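Local structure of enoyl-CoA hydratase subunit I (Geobacillus kaustophilus, 2PBP) at the interface of chains A and B. The protein catalyses the reversible hydration of 2-enoyl-CoA thioesters to 3-hydroxyacyl-CoA, a beta-oxidation step, perhaps in phenylacetate breakdown. Coordinates in Å, arbitrary orientation; residue numbers count along the deposited sequence, not the author numbering. Chains: chain A/B, Enoyl-CoA hydratase subunit I.

Contact 1: the interface of chains A and B. Residues chain A 200-201, 204-205; chain B 133-134, 161-162.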
loop_
_atom_site.group_PDB
_atom_site.type_symbol
_atom_site.label_atom_id
_atom_site.label_comp_id
_atom_site.label_asym_id
_atom_site.label_seq_id
_atom_site.Cartn_x
_atom_site.Cartn_y
_atom_site.Cartn_z
ATOM N N GLN A 200 -10.508 5.606 15.677
ATOM C CA GLN A 200 -10.781 5.847 14.264
ATOM C C GLN A 200 -12.126 5.201 13.918
ATOM O O GLN A 200 -12.670 4.440 14.718
ATOM C CB GLN A 200 -9.668 5.234 13.407
ATOM C CG GLN A 200 -8.310 5.911 13.572
ATOM C CD GLN A 200 -8.330 7.361 13.119
ATOM O OE1 GLN A 200 -8.910 8.222 13.779
ATOM N NE2 GLN A 200 -7.702 7.632 11.979
ATOM N N PRO A 201 -12.680 5.504 12.731
ATOM C CA PRO A 201 -13.968 4.931 12.310
ATOM C C PRO A 201 -13.813 3.429 12.082
ATOM O O PRO A 201 -13.084 3.014 11.192
ATOM C CB PRO A 201 -14.269 5.663 10.997
ATOM C CG PRO A 201 -13.421 6.907 11.061
ATOM C CD PRO A 201 -12.158 6.422 11.706
ATOM N N ALA A 204 -14.420 2.351 8.533
ATOM C CA ALA A 204 -13.365 2.830 7.651
ATOM C C ALA A 204 -12.134 1.930 7.779
ATOM O O ALA A 204 -11.553 1.533 6.771
ATOM C CB ALA A 204 -13.008 4.284 7.981
ATOM N N LEU A 205 -11.731 1.593 9.005
ATOM C CA LEU A 205 -10.560 0.728 9.170
ATOM C C LEU A 205 -10.811 -0.652 8.553
ATOM O O LEU A 205 -9.930 -1.235 7.920
ATOM C CB LEU A 205 -10.197 0.559 10.650
ATOM C CG LEU A 205 -9.800 1.802 11.451
ATOM C CD1 LEU A 205 -9.049 1.366 12.709
ATOM C CD2 LEU A 205 -8.923 2.716 10.613
ATOM N N VAL B 133 -9.570 8.856 6.139
ATOM C CA VAL B 133 -10.018 8.051 7.269
ATOM C C VAL B 133 -10.514 8.894 8.444
ATOM O O VAL B 133 -11.436 8.489 9.161
ATOM C CB VAL B 133 -8.895 7.096 7.757
ATOM C CG1 VAL B 133 -7.693 7.894 8.249
ATOM C CG2 VAL B 133 -9.424 6.192 8.858
ATOM N N ASN B 134 -9.920 10.067 8.644
ATOM C CA ASN B 134 -10.331 10.915 9.754
ATOM C C ASN B 134 -11.694 11.560 9.538
ATOM O O ASN B 134 -12.270 12.139 10.463
ATOM C CB ASN B 134 -9.270 11.983 10.035
ATOM C CG ASN B 134 -7.955 11.379 10.480
ATOM O OD1 ASN B 134 -7.934 10.421 11.254
ATOM N ND2 ASN B 134 -6.851 11.935 10.003
ATOM N N TRP B 161 -4.659 3.864 7.810
ATOM C CA TRP B 161 -5.482 3.839 9.020
ATOM C C TRP B 161 -5.349 5.085 9.900
ATOM O O TRP B 161 -6.311 5.487 10.556
ATOM C CB TRP B 161 -5.146 2.611 9.868
ATOM C CG TRP B 161 -5.773 1.320 9.417
ATOM C CD1 TRP B 161 -6.764 1.157 8.486
ATOM C CD2 TRP B 161 -5.500 0.020 9.945
ATOM N NE1 TRP B 161 -7.127 -0.168 8.408
ATOM C CE2 TRP B 161 -6.367 -0.889 9.295
ATOM C CE3 TRP B 161 -4.610 -0.469 10.911
ATOM C CZ2 TRP B 161 -6.368 -2.258 9.578
ATOM C CZ3 TRP B 161 -4.610 -1.830 11.195
ATOM C CH2 TRP B 161 -5.486 -2.709 10.529
ATOM N N THR B 162 -4.164 5.693 9.916
ATOM C CA THR B 162 -3.918 6.876 10.747
ATOM C C THR B 162 -4.108 8.216 10.043
ATOM O O THR B 162 -4.402 9.225 10.690
ATOM C CB THR B 162 -2.488 6.861 11.330
ATOM O OG1 THR B 162 -1.531 6.991 10.269
ATOM C CG2 THR B 162 -2.239 5.573 12.086
HETATM O O HOH W 1 -10.133 11.035 13.384
#
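One face of the B:Trp161 indole carries A:Leu205, whose CB sits 3.8 Å above the ring plane, offset toward the rim. The leucine crosses the ring at about a right angle, and its methyl CD2 comes to 3.4 Å from indole CD1. At the rim, the pyrrole nitrogen NE1 of B:Trp161 donates to the backbone O of A:Leu205 (3.0 Å). This bond is bent, 139° at the hydrogen, with the oxygen displaced from the indole plane toward the face that A:Leu205 packs on; packing and this bond together position the ring.

The A:Gln200 amide is held by two nearly straight bonds: NE2 donates to the side-chain OD1 of B:Asn134 (2.9 Å) and to the backbone O of B:Trp161 (2.9 Å). Both acceptors lie in the glutamine amide plane, so using both N-H groups fixes its rotation. A bend at chi2 (-63°) turns the amide toward chain B. The two amide planes stand 58° apart, and a water bridges A:Gln200 OE1 and B:Asn134 OD1.

Between these polar points, methyl CG2 of B:Val133 packs on A:Leu205 CD2 (3.9 Å) and A:Pro201 CD (4.0 Å), filling the middle of the patch.

In the fold, chain A contributes the loop leading into helix 202-217 and that helix's first turn, while chain B contributes the 3-10 helix 131-135 and the C-terminal end of helix 153-162.

Contact 2: the interface of chains A and B. Residues chain A 235, 240, 244; chain B 68, 71, 135-137.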
loop_
_atom_site.group_PDB
_atom_site.type_symbol
_atom_site.label_atom_id
_atom_site.label_comp_id
_atom_site.label_asym_id
_atom_site.label_seq_id
_atom_site.Cartn_x
_atom_site.Cartn_y
_atom_site.Cartn_z
ATOM N N PHE A 235 -20.426 5.836 2.727
ATOM C CA PHE A 235 -21.343 6.970 2.737
ATOM C C PHE A 235 -22.745 6.578 3.190
ATOM O O PHE A 235 -23.675 7.382 3.153
ATOM C CB PHE A 235 -21.375 7.660 1.369
ATOM C CG PHE A 235 -20.196 8.561 1.140
ATOM C CD1 PHE A 235 -18.954 8.029 0.806
ATOM C CD2 PHE A 235 -20.301 9.932 1.351
ATOM C CE1 PHE A 235 -17.830 8.847 0.693
ATOM C CE2 PHE A 235 -19.183 10.763 1.243
ATOM C CZ PHE A 235 -17.946 10.217 0.914
ATOM N N GLN A 240 -19.694 8.552 8.751
ATOM C CA GLN A 240 -19.231 9.420 7.676
ATOM C C GLN A 240 -19.810 10.817 7.898
ATOM O O GLN A 240 -19.120 11.823 7.731
ATOM C CB GLN A 240 -19.661 8.859 6.318
ATOM C CG GLN A 240 -19.532 9.832 5.158
ATOM C CD GLN A 240 -20.838 10.544 4.872
ATOM O OE1 GLN A 240 -21.872 9.903 4.701
ATOM N NE2 GLN A 240 -20.796 11.871 4.807
ATOM N N MET A 244 -17.434 14.268 8.950
ATOM C CA MET A 244 -17.438 15.511 8.194
ATOM C C MET A 244 -18.011 16.683 8.986
ATOM O O MET A 244 -17.571 17.820 8.817
ATOM C CB MET A 244 -18.181 15.304 6.874
ATOM C CG MET A 244 -17.496 14.241 6.017
ATOM S SD MET A 244 -18.163 14.009 4.370
ATOM C CE MET A 244 -17.019 12.775 3.726
ATOM N N ILE B 68 -15.133 19.046 1.672
ATOM C CA ILE B 68 -16.193 18.400 2.435
ATOM C C ILE B 68 -17.588 18.765 1.944
ATOM O O ILE B 68 -18.483 17.920 1.936
ATOM C CB ILE B 68 -16.088 18.733 3.950
ATOM C CG1 ILE B 68 -14.994 17.878 4.595
ATOM C CG2 ILE B 68 -17.426 18.478 4.642
ATOM C CD1 ILE B 68 -15.199 16.342 4.573
ATOM N N MET B 71 -18.362 16.445 -0.858
ATOM C CA MET B 71 -18.494 15.073 -0.382
ATOM C C MET B 71 -19.727 14.866 0.491
ATOM O O MET B 71 -20.341 13.800 0.458
ATOM C CB MET B 71 -17.255 14.649 0.411
ATOM C CG MET B 71 -15.969 14.601 -0.396
ATOM S SD MET B 71 -14.668 13.704 0.486
ATOM C CE MET B 71 -14.088 14.944 1.632
ATOM N N LEU B 135 -12.216 11.448 8.322
ATOM C CA LEU B 135 -13.523 12.006 8.004
ATOM C C LEU B 135 -14.561 10.891 8.022
ATOM O O LEU B 135 -15.735 11.121 7.739
ATOM C CB LEU B 135 -13.507 12.660 6.619
ATOM C CG LEU B 135 -12.554 13.836 6.402
ATOM C CD1 LEU B 135 -12.703 14.343 4.975
ATOM C CD2 LEU B 135 -12.855 14.946 7.398
ATOM N N GLY B 136 -14.120 9.680 8.352
ATOM C CA GLY B 136 -15.037 8.553 8.384
ATOM C C GLY B 136 -15.119 7.805 7.060
ATOM O O GLY B 136 -15.907 6.868 6.922
ATOM N N VAL B 137 -14.314 8.208 6.081
ATOM C CA VAL B 137 -14.327 7.540 4.782
ATOM C C VAL B 137 -12.967 6.918 4.435
ATOM O O VAL B 137 -12.225 6.519 5.334
ATOM C CB VAL B 137 -14.793 8.507 3.658
ATOM C CG1 VAL B 137 -16.256 8.882 3.878
ATOM C CG2 VAL B 137 -13.933 9.758 3.640
#
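Side-chain packing of A:Met244 on B:Ile68 and B:Met71 makes this a mainly apolar patch between two copies of a crotonase-fold (enoyl-CoA hydratase/isomerase) protein, and it probably helps hold neighbouring subunits together, since the family typically forms trimers that pair into hexamers.

A:Met244 has 71 Å² hidden by chain B. Its chain is extended beyond CG (chi2 -174°, chi3 177°), which carries the terminal methyl out to B:Met71 and B:Val137. CG presses on the CD1 methyl of B:Ile68 at 3.4 Å, tighter than usual. Farther out, CE meets B:Met71 CB at 3.8 Å, crossing that side chain at about a right angle, and lies 4.0 Å from B:Val137 CG1. With an alanine here, CG, SD and CE are gone, and B:Ile68 CD1, B:Met71 CB and B:Val137 CG1 would probably be left without this packing partner, opening a gap between the chains.

B:Val137 CG1 is a second meeting point. It touches A:Phe235 CE1 (3.6 Å) and A:Gln240 CG (3.6 Å). Within chain A, that same glutamine CG lies 3.9 Å above the phenyl plane, toward the rim, on the side where the valine methyl also sits. The A:Gln240 chain, bent at chi2 (-96°), turns its amide back toward A:Met244, where NE2 makes a weak hydrogen bond to SD. Elsewhere on the phenyl rim, A:Phe235 CE2 approaches the backbone O of B:Met71 at 3.3 Å.

The C-alpha centres of contact 1 and contact 2 lie about 11 Å apart, so they read as adjoining parts of one A-B interface. They share the 3-10 helix 131-135 of chain B: B:Asn134 serves contact 1, and the next residue, B:Leu135, belongs to contact 2. Chain A answers with separate elements, the loop entering helix 202-217 and its first turn in one case, helix 238-248 and the loop before it in the other. In this family, the segment holding the 3-10 helix also carries a catalytic glutamate, so contacts from two elements of a neighbour may help steady the active site as well as the assembly.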